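Local structure of cytochrome P450 reductase (Amycolatopsis methanolica 239, 5OGX) at residues 195-200 / 223-228; 150-155 / 160-165; 204-209 / 324-329; 217-222 / 240-245. The protein passes electrons from NADH through FAD and a [2Fe-2S] cluster to its partner cytochrome P450, which O-demethylates guaiacol and other lignin-derived aromatics. One frame throughout, in Å; residues are numbered along the deposited sequence.

Interaction 1. Residues 195-200 / 223-228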
# COMPACT_ATOMS: atom_id res chain seq x y z
N GLY A 195 5.36 1.66 -3.38
CA GLY A 195 4.02 1.19 -3.67
C GLY A 195 3.34 1.93 -4.82
O GLY A 195 3.69 3.06 -5.17
N ASP A 196 2.33 1.26 -5.39
CA ASP A 196 1.58 1.75 -6.54
C ASP A 196 0.10 1.99 -6.23
O ASP A 196 -0.68 2.25 -7.15
CB ASP A 196 1.66 0.75 -7.69
CG ASP A 196 2.99 0.73 -8.35
OD1 ASP A 196 3.70 1.77 -8.26
OD2 ASP A 196 3.30 -0.32 -8.96
N PHE A 197 -0.31 1.90 -4.97
CA PHE A 197 -1.72 1.99 -4.61
C PHE A 197 -2.10 3.46 -4.42
O PHE A 197 -2.27 3.94 -3.30
CB PHE A 197 -1.97 1.17 -3.34
CG PHE A 197 -3.43 0.97 -2.99
CD1 PHE A 197 -4.30 0.30 -3.84
CD2 PHE A 197 -3.89 1.36 -1.74
CE1 PHE A 197 -5.63 0.07 -3.47
CE2 PHE A 197 -5.21 1.15 -1.36
CZ PHE A 197 -6.08 0.50 -2.23
N HIS A 198 -2.23 4.18 -5.53
CA HIS A 198 -2.52 5.61 -5.44
C HIS A 198 -3.31 6.05 -6.66
O HIS A 198 -3.39 5.33 -7.65
CB HIS A 198 -1.23 6.43 -5.27
CG HIS A 198 -0.25 6.24 -6.39
ND1 HIS A 198 -0.41 6.83 -7.63
CD2 HIS A 198 0.90 5.52 -6.46
CE1 HIS A 198 0.61 6.49 -8.41
NE2 HIS A 198 1.41 5.69 -7.73
N LEU A 199 -3.86 7.27 -6.58
CA LEU A 199 -4.65 7.81 -7.67
C LEU A 199 -3.79 8.07 -8.90
O LEU A 199 -2.59 8.38 -8.79
CB LEU A 199 -5.29 9.13 -7.24
CG LEU A 199 -6.37 8.97 -6.17
CD1 LEU A 199 -6.70 10.30 -5.48
CD2 LEU A 199 -7.62 8.40 -6.80
N PRO A 200 -4.38 8.01 -10.09
CA PRO A 200 -3.69 8.47 -11.29
C PRO A 200 -3.44 9.97 -11.23
O PRO A 200 -3.97 10.65 -10.34
CB PRO A 200 -4.68 8.11 -12.41
CG PRO A 200 -6.00 8.13 -11.76
CD PRO A 200 -5.78 7.64 -10.35
N VAL A 223 -7.80 6.25 3.65
CA VAL A 223 -8.03 7.58 4.21
C VAL A 223 -7.33 8.63 3.36
O VAL A 223 -7.93 9.65 2.99
CB VAL A 223 -7.54 7.62 5.67
CG1 VAL A 223 -7.67 9.05 6.21
CG2 VAL A 223 -8.31 6.62 6.51
N GLY A 224 -6.08 8.37 2.98
CA GLY A 224 -5.37 9.35 2.17
C GLY A 224 -5.92 9.43 0.75
O GLY A 224 -6.05 10.52 0.18
N ILE A 225 -6.25 8.27 0.17
CA ILE A 225 -6.78 8.25 -1.19
C ILE A 225 -8.14 8.95 -1.25
O ILE A 225 -8.40 9.76 -2.16
CB ILE A 225 -6.86 6.81 -1.71
CG1 ILE A 225 -5.45 6.25 -1.95
CG2 ILE A 225 -7.67 6.76 -3.01
CD1 ILE A 225 -5.40 4.74 -1.97
N ALA A 226 -9.03 8.63 -0.32
CA ALA A 226 -10.36 9.24 -0.33
C ALA A 226 -10.28 10.76 -0.15
O ALA A 226 -10.96 11.51 -0.86
CB ALA A 226 -11.23 8.63 0.77
N ARG A 227 -9.47 11.22 0.80
CA ARG A 227 -9.34 12.66 1.00
C ARG A 227 -8.75 13.34 -0.23
O ARG A 227 -9.17 14.44 -0.60
CB ARG A 227 -8.49 12.95 2.23
CG ARG A 227 -9.17 12.63 3.54
CD ARG A 227 -8.38 13.22 4.70
NE ARG A 227 -7.18 12.46 5.03
CZ ARG A 227 -6.11 12.98 5.64
NH1 ARG A 227 -5.05 12.23 5.93
NH2 ARG A 227 -6.11 14.27 5.96
N THR A 228 -7.77 12.70 -0.87
CA THR A 228 -7.19 13.29 -2.07
C THR A 228 -8.21 13.36 -3.20
O THR A 228 -8.29 14.37 -3.90
CB THR A 228 -5.97 12.47 -2.51
OG1 THR A 228 -5.02 12.44 -1.42
CG2 THR A 228 -5.33 13.11 -3.74
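Ile225 reaches out from helix 219-232 with both branches at work, one against Phe197 and the other against Leu199. Its CG1 stands anti to the carbonyl carbon (chi1 -70°), and the extended chi2 carries CD1 on to Phe197, leaving CG2 for the leucine. Ile225 CD1 lies 3.6 Å from Phe197 CE2, meeting the ring obliquely, and 3.5 Å from Phe197 O, so the methyl touches ring and backbone of one residue. The two side chains cross at about a right angle. Phe197 is the centre of an inverse gamma turn, and with CG anti to its backbone N (chi1 -170°) its ring is carried toward the helix.

Leu199 CB already points at the helix. Leu199 CD1 rests 3.6 Å from Thr228 CG2, the side chains running past one another in opposite directions, while CG and CD2 both stay 4.1 Å from Ile225 CG2. Thr228 offers its methyl here because its hydroxyl is turned back to the helix: OG1 donates to Gly224 O at 2.7 Å. That carbonyl also takes the Thr228 amide, from the other face of its plane. On the loop side, His198 ND1 donates to Leu199 O at 2.9 Å, the acceptor lying in the ring plane, and so ties the imidazole to the loop.

The loop follows strand 187-194 of the flavin domain and leads to strand 210-215 of the nucleotide domain. Phe197 and Leu199 lie between helix 219-232 and strand 300-305, where Phe197 also touches Cys304, and Leu199 and Ile225 share Trp302.

Interaction 2. Residues 150-155 / 160-165. With FAD (flavin-adenine dinucleotide), chain B.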
# COMPACT_ATOMS: atom_id res chain seq x y z
N SER A 150 1.22 1.33 5.53
CA SER A 150 0.64 2.31 4.62
C SER A 150 0.54 3.68 5.28
O SER A 150 0.27 3.80 6.48
CB SER A 150 -0.77 1.88 4.21
OG SER A 150 -0.76 0.63 3.57
N LEU A 151 0.71 4.72 4.46
CA LEU A 151 0.48 6.09 4.92
C LEU A 151 -1.00 6.40 4.87
O LEU A 151 -1.67 6.14 3.87
CB LEU A 151 1.26 7.08 4.06
CG LEU A 151 2.79 6.92 4.08
CD1 LEU A 151 3.42 7.97 3.18
CD2 LEU A 151 3.34 7.07 5.51
N ALA A 152 -1.52 6.98 5.96
CA ALA A 152 -2.86 7.56 5.93
C ALA A 152 -2.85 8.99 5.40
O ALA A 152 -3.92 9.60 5.24
CB ALA A 152 -3.48 7.52 7.34
N ASN A 153 -1.66 9.53 5.13
CA ASN A 153 -1.46 10.94 4.83
C ASN A 153 -2.01 11.34 3.47
O ASN A 153 -1.94 10.59 2.50
CB ASN A 153 0.02 11.28 4.79
CG ASN A 153 0.71 10.99 6.07
OD1 ASN A 153 0.72 9.86 6.56
ND2 ASN A 153 1.31 12.01 6.64
N THR A 154 -2.45 12.60 3.39
CA THR A 154 -2.46 13.25 2.09
C THR A 154 -1.07 13.84 1.83
O THR A 154 -0.26 13.99 2.74
CB THR A 154 -3.53 14.34 2.02
OG1 THR A 154 -3.43 15.19 3.16
CG2 THR A 154 -4.92 13.71 2.01
N ALA A 155 -0.79 14.12 0.56
CA ALA A 155 0.57 14.46 0.16
C ALA A 155 1.05 15.77 0.77
O ALA A 155 2.27 15.97 0.89
CB ALA A 155 0.68 14.52 -1.37
N VAL A 160 4.85 14.65 8.97
CA VAL A 160 4.46 13.75 10.04
C VAL A 160 3.71 12.60 9.39
O VAL A 160 2.59 12.78 8.90
CB VAL A 160 3.59 14.44 11.10
CG1 VAL A 160 3.15 13.43 12.15
CG2 VAL A 160 4.34 15.62 11.75
N LEU A 161 4.33 11.42 9.37
CA LEU A 161 3.71 10.26 8.75
C LEU A 161 2.73 9.61 9.72
O LEU A 161 3.02 9.47 10.91
CB LEU A 161 4.78 9.25 8.31
CG LEU A 161 5.91 9.81 7.43
CD1 LEU A 161 6.90 8.69 7.08
CD2 LEU A 161 5.40 10.49 6.15
N GLU A 162 1.57 9.22 9.21
CA GLU A 162 0.51 8.62 10.03
C GLU A 162 0.33 7.17 9.63
O GLU A 162 -0.05 6.88 8.49
CB GLU A 162 -0.81 9.38 9.88
CG GLU A 162 -1.94 8.75 10.68
CD GLU A 162 -3.28 9.44 10.45
OE1 GLU A 162 -3.30 10.43 9.72
OE2 GLU A 162 -4.30 8.97 11.01
N LEU A 163 0.56 6.25 10.58
CA LEU A 163 0.39 4.82 10.36
C LEU A 163 -0.73 4.30 11.26
O LEU A 163 -0.91 4.77 12.39
CB LEU A 163 1.69 4.04 10.68
CG LEU A 163 2.99 4.66 10.16
CD1 LEU A 163 4.20 3.84 10.62
CD2 LEU A 163 2.94 4.72 8.65
N HIS A 164 -1.47 3.31 10.75
CA HIS A 164 -2.47 2.58 11.54
C HIS A 164 -2.02 1.13 11.62
O HIS A 164 -1.96 0.45 10.60
CB HIS A 164 -3.87 2.64 10.90
CG HIS A 164 -4.37 4.03 10.65
ND1 HIS A 164 -5.52 4.27 9.94
CD2 HIS A 164 -3.88 5.24 11.02
CE1 HIS A 164 -5.73 5.58 9.88
NE2 HIS A 164 -4.75 6.19 10.53
N VAL A 165 -1.70 0.67 12.83
CA VAL A 165 -1.05 -0.62 13.03
C VAL A 165 -1.99 -1.56 13.76
O VAL A 165 -2.47 -1.24 14.85
CB VAL A 165 0.26 -0.45 13.81
CG1 VAL A 165 1.00 -1.78 13.90
CG2 VAL A 165 1.13 0.62 13.16
PA FAD B . 5.00 -11.50 11.90
O1A FAD B . 6.07 -11.78 12.94
O2A FAD B . 5.54 -11.33 10.50
O5B FAD B . 3.88 -12.71 11.87
C5B FAD B . 3.65 -13.46 13.05
C4B FAD B . 2.79 -14.70 12.64
O4B FAD B . 1.58 -14.31 12.37
C3B FAD B . 3.34 -15.32 11.35
O3B FAD B . 3.19 -16.67 11.41
C2B FAD B . 2.46 -14.70 10.23
O2B FAD B . 2.43 -15.55 9.01
C1B FAD B . 1.29 -14.56 10.79
N9A FAD B . 0.63 -13.35 10.37
C8A FAD B . 1.20 -12.28 9.80
N7A FAD B . 0.24 -11.37 9.58
C5A FAD B . -0.92 -11.89 10.03
C6A FAD B . -2.20 -11.37 10.06
N6A FAD B . -2.88 -10.16 9.65
N1A FAD B . -3.19 -12.08 10.57
C2A FAD B . -2.95 -13.32 11.07
N3A FAD B . -1.70 -13.84 11.05
C4A FAD B . -0.69 -13.10 10.53
N1 FAD B . -0.19 -3.81 8.62
C2 FAD B . -0.87 -2.80 9.41
O2 FAD B . -1.22 -3.04 10.52
N3 FAD B . -1.10 -1.47 8.84
C4 FAD B . -0.70 -1.11 7.51
O4 FAD B . -0.92 -0.03 7.07
C4X FAD B . -0.03 -2.18 6.71
N5 FAD B . 0.41 -1.85 5.38
C5X FAD B . 1.05 -2.91 4.61
C6 FAD B . 1.42 -2.62 3.29
C7 FAD B . 2.04 -3.64 2.57
C7M FAD B . 2.39 -3.14 1.17
C8 FAD B . 2.27 -4.89 3.13
C8M FAD B . 2.96 -5.94 2.26
C9 FAD B . 1.89 -5.18 4.43
C9A FAD B . 1.27 -4.19 5.16
N10 FAD B . 0.88 -4.51 6.54
C10 FAD B . 0.21 -3.49 7.28
C1' FAD B . 1.19 -5.81 7.15
C2' FAD B . 2.49 -5.48 7.99
O2' FAD B . 3.60 -5.08 7.20
C3' FAD B . 2.99 -6.65 8.88
O3' FAD B . 3.02 -7.80 8.09
C4' FAD B . 2.06 -6.87 10.08
O4' FAD B . 2.07 -5.75 10.92
C5' FAD B . 2.50 -8.10 10.91
O5' FAD B . 3.90 -8.03 11.12
P FAD B . 4.53 -8.71 12.48
O1P FAD B . 6.03 -8.61 12.38
O2P FAD B . 3.90 -8.13 13.72
O3P FAD B . 4.06 -10.27 12.41
O HOH W 1 -0.38 2.29 8.49
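The His164 ring has Glu162 OE2 at its edge, in plane, and Ala152 CB set obliquely to it, 3.7 Å from NE2; Tyr251 meets the ring edge-to-face, and its OH is hydrogen-bonded to ND1. His164 NE2 donates to Glu162 OE2 at 2.9 Å along a nearly straight line (173°), though it meets the carboxylate from above its plane. Arg255 and Arg119 form salt bridges to the same oxygen, which probably keeps Glu162 charged. The Asn153 amide lies against the strand backbone: OD1 accepts from Glu162 N through an in-plane lone pair, and ND2, with the acceptor in the amide plane, donates to Val160 O at 2.7 Å. The side-chain amide thus stands in for a peptide group of a neighbouring strand. Ala152 N adds a straight bond to Glu162 O, 2.9 Å.

Strand 160-166 belongs to the antiparallel FAD-binding sheet of the ferredoxin reductase family, and residues 150-155, leaving strand 146-150, run back past it. Both segments hold the flavin. FAD N3 donates to His164 O at 2.7 Å, while Ser150 N donates to FAD O4 at 3.0 Å. Water 1 sits among His164 N, Ser150 O and FAD O4. Away from the flavin, Leu151 CD2 packs 3.8 Å from Leu161 CB and 3.9 Å from Leu163 CD2.

Interaction 3. Residues 204-209 / 324-329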
# COMPACT_ATOMS: atom_id res chain seq x y z
N GLU A 204 -5.73 12.60 -15.49
CA GLU A 204 -6.32 11.35 -15.94
C GLU A 204 -7.43 10.87 -15.01
O GLU A 204 -7.82 9.70 -15.07
CB GLU A 204 -5.23 10.27 -16.06
CG GLU A 204 -4.03 10.72 -16.87
CD GLU A 204 -2.88 9.74 -16.83
OE1 GLU A 204 -1.73 10.17 -17.04
OE2 GLU A 204 -3.13 8.54 -16.58
N ASP A 205 -7.95 11.76 -14.17
CA ASP A 205 -8.96 11.44 -13.18
C ASP A 205 -10.27 12.06 -13.63
O ASP A 205 -10.46 13.28 -13.51
CB ASP A 205 -8.54 11.94 -11.79
CG ASP A 205 -9.53 11.57 -10.69
OD1 ASP A 205 -10.62 11.03 -11.00
OD2 ASP A 205 -9.21 11.83 -9.51
N ASP A 206 -11.18 11.23 -14.13
CA ASP A 206 -12.46 11.69 -14.67
C ASP A 206 -13.48 12.04 -13.60
O ASP A 206 -14.60 12.41 -13.95
CB ASP A 206 -13.04 10.64 -15.62
CG ASP A 206 -13.15 9.25 -14.99
OD1 ASP A 206 -13.04 9.12 -13.75
OD2 ASP A 206 -13.33 8.27 -15.75
N GLY A 207 -13.15 11.91 -12.31
CA GLY A 207 -14.12 12.24 -11.29
C GLY A 207 -15.23 11.22 -11.11
O GLY A 207 -16.24 11.53 -10.48
N GLY A 208 -15.07 10.02 -11.67
CA GLY A 208 -16.09 9.00 -11.57
C GLY A 208 -16.18 8.44 -10.16
O GLY A 208 -15.29 8.64 -9.33
N PRO A 209 -17.25 7.69 -9.88
CA PRO A 209 -17.47 7.18 -8.52
C PRO A 209 -16.43 6.15 -8.12
O PRO A 209 -15.95 5.35 -8.94
CB PRO A 209 -18.86 6.53 -8.61
CG PRO A 209 -19.04 6.23 -10.09
CD PRO A 209 -18.34 7.34 -10.81
N PRO A 324 -12.08 -4.39 -15.01
CA PRO A 324 -10.73 -4.71 -14.52
C PRO A 324 -9.77 -3.53 -14.53
O PRO A 324 -8.91 -3.41 -13.64
CB PRO A 324 -10.25 -5.80 -15.51
CG PRO A 324 -11.47 -6.45 -15.97
CD PRO A 324 -12.58 -5.39 -15.96
N ARG A 325 -9.90 -2.64 -15.51
CA ARG A 325 -9.00 -1.51 -15.63
C ARG A 325 -9.11 -0.57 -14.44
O ARG A 325 -8.18 0.21 -14.17
CB ARG A 325 -9.31 -0.76 -16.92
CG ARG A 325 -8.35 0.35 -17.26
CD ARG A 325 -8.65 0.88 -18.65
NE ARG A 325 -7.46 1.46 -19.25
CZ ARG A 325 -6.68 0.81 -20.11
NH1 ARG A 325 -6.99 -0.43 -20.48
NH2 ARG A 325 -5.62 1.41 -20.62
N ARG A 326 -10.23 -0.61 -13.72
CA ARG A 326 -10.51 0.37 -12.68
C ARG A 326 -10.52 -0.26 -11.30
O ARG A 326 -11.07 0.33 -10.35
CB ARG A 326 -11.84 1.05 -12.97
CG ARG A 326 -11.81 1.76 -14.33
CD ARG A 326 -13.09 2.52 -14.60
NE ARG A 326 -13.23 3.69 -13.73
CZ ARG A 326 -12.99 4.95 -14.11
NH1 ARG A 326 -12.58 5.22 -15.34
NH2 ARG A 326 -13.16 5.94 -13.23
N ILE A 327 -9.90 -1.43 -11.15
CA ILE A 327 -9.82 -2.11 -9.87
C ILE A 327 -8.38 -2.03 -9.38
O ILE A 327 -7.45 -2.44 -10.09
CB ILE A 327 -10.30 -3.56 -9.97
CG1 ILE A 327 -11.75 -3.61 -10.44
CG2 ILE A 327 -10.06 -4.30 -8.66
CD1 ILE A 327 -12.29 -5.02 -10.70
N HIS A 328 -8.21 -1.52 -8.18
CA HIS A 328 -6.90 -1.27 -7.60
C HIS A 328 -6.77 -2.05 -6.30
O HIS A 328 -7.72 -2.14 -5.53
CB HIS A 328 -6.71 0.24 -7.33
CG HIS A 328 -7.07 1.10 -8.50
ND1 HIS A 328 -6.12 1.62 -9.36
CD2 HIS A 328 -8.27 1.53 -8.97
CE1 HIS A 328 -6.72 2.34 -10.30
NE2 HIS A 328 -8.02 2.30 -10.08
N ARG A 329 -5.58 -2.62 -6.03
CA ARG A 329 -5.42 -3.55 -4.91
C ARG A 329 -4.14 -3.26 -4.15
O ARG A 329 -3.12 -2.95 -4.76
CB ARG A 329 -5.35 -5.03 -5.35
CG ARG A 329 -6.12 -5.41 -6.60
CD ARG A 329 -5.34 -6.34 -7.52
NE ARG A 329 -6.19 -6.81 -8.61
CZ ARG A 329 -6.55 -6.06 -9.65
NH1 ARG A 329 -6.10 -4.81 -9.75
NH2 ARG A 329 -7.34 -6.55 -10.59
O HOH W 2 -12.82 6.88 -10.03
O HOH W 3 -15.50 5.56 -11.69
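Asp206 and Arg326 meet because of how each chain is folded: the aspartate holds CG between its backbone N and carbonyl carbon (chi1 53°), and the arginine, extended at first, bends at chi3 (69°) to turn the edge of its guanidinium toward the carboxylate. The side chains come from opposite directions, and their flat groups end up nearly coplanar, 23° apart. The grip is end-on and two-handed. Arg326 NH2 donates to the syn lone pair of Asp206 OD1 at 3.2 Å, while Arg326 NH1 reaches Asp206 OD2 at 3.2 Å, with the oxygen tilted from the guanidinium plane.

Asp206 is braced by an Asx turn, in which Gly208 N donates to OD1 at 3.0 Å from above the carboxylate plane. OD1 therefore carries two bonds, one from its own loop and one from the arginine. Asp205 makes a second Asx turn, OD1 accepting from Gly207 N, and its carboxylate has salt bridges to Arg232 and Arg236. This loop leads into strand 210-215 of the parallel sheet of the nucleotide domain, a Rossmann-like fold, and Arg326 lies near the start of edge strand 327-331. Strand 300-305 lies between those two in the sheet, so the ion pair spans it near its start, at the surface.

Water 3 extends the link, donating to Pro209 O at 2.8 Å and accepting a weak bond from Arg326 NH2. Arg326 NE bonds weakly to Ser300 OG.

Interaction 4. Residues 217-222 / 240-245. With FAD (flavin-adenine dinucleotide), chain B.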
# COMPACT_ATOMS: atom_id res chain seq x y z
N THR A 217 -6.87 -2.60 9.47
CA THR A 217 -6.07 -1.40 9.22
C THR A 217 -5.77 -1.19 7.73
O THR A 217 -5.08 -0.23 7.40
CB THR A 217 -4.76 -1.46 10.00
OG1 THR A 217 -4.18 -2.76 9.84
CG2 THR A 217 -5.01 -1.18 11.50
N GLY A 218 -6.32 -2.03 6.85
CA GLY A 218 -6.40 -1.72 5.43
C GLY A 218 -7.12 -0.41 5.16
O GLY A 218 -7.04 0.13 4.05
N LEU A 219 -7.81 0.12 6.17
CA LEU A 219 -8.38 1.47 6.07
C LEU A 219 -7.31 2.53 5.81
O LEU A 219 -7.59 3.54 5.17
CB LEU A 219 -9.14 1.79 7.37
CG LEU A 219 -9.85 3.14 7.51
CD1 LEU A 219 -10.83 3.36 6.37
CD2 LEU A 219 -10.56 3.24 8.88
N ALA A 220 -6.09 2.34 6.31
CA ALA A 220 -5.14 3.45 6.38
C ALA A 220 -4.90 4.14 5.03
O ALA A 220 -5.10 5.36 4.94
CB ALA A 220 -3.81 2.99 6.98
N PRO A 221 -4.47 3.45 3.97
CA PRO A 221 -4.21 4.18 2.72
C PRO A 221 -5.48 4.73 2.11
O PRO A 221 -5.43 5.71 1.36
CB PRO A 221 -3.56 3.12 1.81
CG PRO A 221 -4.17 1.83 2.28
CD PRO A 221 -4.25 2.00 3.79
N LEU A 222 -6.62 4.11 2.42
CA LEU A 222 -7.87 4.59 1.86
C LEU A 222 -8.25 5.95 2.43
O LEU A 222 -8.93 6.74 1.76
CB LEU A 222 -8.97 3.57 2.14
CG LEU A 222 -8.69 2.12 1.74
CD1 LEU A 222 -9.89 1.29 2.15
CD2 LEU A 222 -8.43 1.96 0.24
N LEU A 240 -16.76 4.48 1.29
CA LEU A 240 -15.65 3.90 2.03
C LEU A 240 -16.21 2.92 3.06
O LEU A 240 -16.92 3.33 3.99
CB LEU A 240 -14.84 5.01 2.71
CG LEU A 240 -13.73 4.59 3.68
CD1 LEU A 240 -12.75 3.61 3.03
CD2 LEU A 240 -13.02 5.84 4.18
N TYR A 241 -15.94 1.63 2.87
CA TYR A 241 -16.44 0.59 3.78
C TYR A 241 -15.28 0.11 4.64
O TYR A 241 -14.20 -0.18 4.12
CB TYR A 241 -17.05 -0.59 3.02
CG TYR A 241 -18.26 -0.25 2.19
CD1 TYR A 241 -18.12 0.31 0.93
CD2 TYR A 241 -19.55 -0.50 2.66
CE1 TYR A 241 -19.21 0.64 0.16
CE2 TYR A 241 -20.66 -0.17 1.90
CZ TYR A 241 -20.49 0.38 0.64
OH TYR A 241 -21.56 0.71 -0.15
N HIS A 242 -15.51 0.00 5.95
CA HIS A 242 -14.48 -0.48 6.87
C HIS A 242 -14.92 -1.83 7.43
O HIS A 242 -15.86 -1.89 8.23
CB HIS A 242 -14.24 0.53 7.99
CG HIS A 242 -13.04 0.22 8.83
ND1 HIS A 242 -12.86 0.74 10.10
CD2 HIS A 242 -11.95 -0.54 8.57
CE1 HIS A 242 -11.72 0.30 10.59
NE2 HIS A 242 -11.13 -0.47 9.67
N GLY A 243 -14.25 -2.91 7.01
CA GLY A 243 -14.66 -4.23 7.46
C GLY A 243 -13.87 -4.66 8.68
O GLY A 243 -12.65 -4.79 8.62
N VAL A 244 -14.56 -4.87 9.81
CA VAL A 244 -13.93 -5.24 11.06
C VAL A 244 -14.75 -6.34 11.72
O VAL A 244 -15.86 -6.66 11.30
CB VAL A 244 -13.79 -4.05 12.03
CG1 VAL A 244 -12.86 -2.97 11.46
CG2 VAL A 244 -15.15 -3.47 12.32
N ARG A 245 -14.19 -6.91 12.78
CA ARG A 245 -14.90 -7.96 13.50
C ARG A 245 -16.06 -7.40 14.32
O ARG A 245 -17.15 -7.99 14.37
CB ARG A 245 -13.93 -8.72 14.40
CG ARG A 245 -13.12 -9.77 13.66
CD ARG A 245 -12.15 -10.49 14.60
NE ARG A 245 -11.27 -9.55 15.29
CZ ARG A 245 -11.25 -9.36 16.61
NH1 ARG A 245 -12.07 -10.05 17.40
NH2 ARG A 245 -10.41 -8.48 17.14
PA FAD B . 5.00 -11.50 11.90
O1A FAD B . 6.07 -11.78 12.94
O2A FAD B . 5.54 -11.33 10.50
O5B FAD B . 3.88 -12.71 11.87
C5B FAD B . 3.65 -13.46 13.05
C4B FAD B . 2.79 -14.70 12.64
O4B FAD B . 1.58 -14.31 12.37
C3B FAD B . 3.34 -15.32 11.35
O3B FAD B . 3.19 -16.67 11.41
C2B FAD B . 2.46 -14.70 10.23
O2B FAD B . 2.43 -15.55 9.01
C1B FAD B . 1.29 -14.56 10.79
N9A FAD B . 0.63 -13.35 10.37
C8A FAD B . 1.20 -12.28 9.80
N7A FAD B . 0.24 -11.37 9.58
C5A FAD B . -0.92 -11.89 10.03
C6A FAD B . -2.20 -11.37 10.06
N6A FAD B . -2.88 -10.16 9.65
N1A FAD B . -3.19 -12.08 10.57
C2A FAD B . -2.95 -13.32 11.07
N3A FAD B . -1.70 -13.84 11.05
C4A FAD B . -0.69 -13.10 10.53
N1 FAD B . -0.19 -3.81 8.62
C2 FAD B . -0.87 -2.80 9.41
O2 FAD B . -1.22 -3.04 10.52
N3 FAD B . -1.10 -1.47 8.84
C4 FAD B . -0.70 -1.11 7.51
O4 FAD B . -0.92 -0.03 7.07
C4X FAD B . -0.03 -2.18 6.71
N5 FAD B . 0.41 -1.85 5.38
C5X FAD B . 1.05 -2.91 4.61
C6 FAD B . 1.42 -2.62 3.29
C7 FAD B . 2.04 -3.64 2.57
C7M FAD B . 2.39 -3.14 1.17
C8 FAD B . 2.27 -4.89 3.13
C8M FAD B . 2.96 -5.94 2.26
C9 FAD B . 1.89 -5.18 4.43
C9A FAD B . 1.27 -4.19 5.16
N10 FAD B . 0.88 -4.51 6.54
C10 FAD B . 0.21 -3.49 7.28
C1' FAD B . 1.19 -5.81 7.15
C2' FAD B . 2.49 -5.48 7.99
O2' FAD B . 3.60 -5.08 7.20
C3' FAD B . 2.99 -6.65 8.88
O3' FAD B . 3.02 -7.80 8.09
C4' FAD B . 2.06 -6.87 10.08
O4' FAD B . 2.07 -5.75 10.92
C5' FAD B . 2.50 -8.10 10.91
O5' FAD B . 3.90 -8.03 11.12
P FAD B . 4.53 -8.71 12.48
O1P FAD B . 6.03 -8.61 12.38
O2P FAD B . 3.90 -8.13 13.72
O3P FAD B . 4.06 -10.27 12.41
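In the beta-alpha-beta unit formed by strand 210-215, helix 219-232 and strand 238-244, residues 219-222 of the helix pack on the second strand through Leu219, Leu222, Leu240 and His242. Leu219 CD2 sits squarely over the His242 ring, 3.6 Å from its centroid and 12° off the normal, a CH-pi contact. Val244 CG1 lies against the opposite face, offset toward the rim, so the imidazole is held between two aliphatic groups. Its rotation is further fixed by NE2, which is hydrogen-bonded to Gly216 O shortly before the helix.

Leu219 uses its other methyl on Leu240: CD1 to CD1 is 3.9 Å, the side chains crossing at about a right angle. With Leu240 CG anti to the backbone N (chi1 172°), that same Leu240 CD1 also comes 3.8 Å from Leu222 CD1, and one methyl serves both leucines of the helix.

Thr217, in the 3-10 turn that leads into the helix, has its CB directed away from the strand. Thr217 OG1 makes a weak hydrogen bond to FAD O2 at 3.0 Å. A glycine-rich turn before a helix packed on a parallel sheet, here facing the flavin, is the ferredoxin reductase-like form of a Rossmann-type beta-alpha-beta unit, where NADH probably binds.

Helix 219-232 is shared by interactions 1 and 4, whose centres lie 13 Å apart; Phe197 CE2 bridges them, packing 3.7 Å from Leu222 CD2. Interaction 2 meets interaction 1 where Thr154 CG2 packs 3.7 Å from Thr228 OG1. It meets interaction 4 across the domain boundary, Ala152 CB lying 3.6 Å from Ala220 O, and both contact the pyrimidine end of the flavin. Interaction 3 touches interaction 1, Phe197 CD1 lying 3.6 Å from Arg329 C, but stays about 9 Å from interaction 2 and about 7 Å from interaction 4 between nearest atoms. The Phe197 side chain is about 8 Å from FAD and about 12 Å from the iron-sulfur cluster, placing interaction 1 near both redox centres.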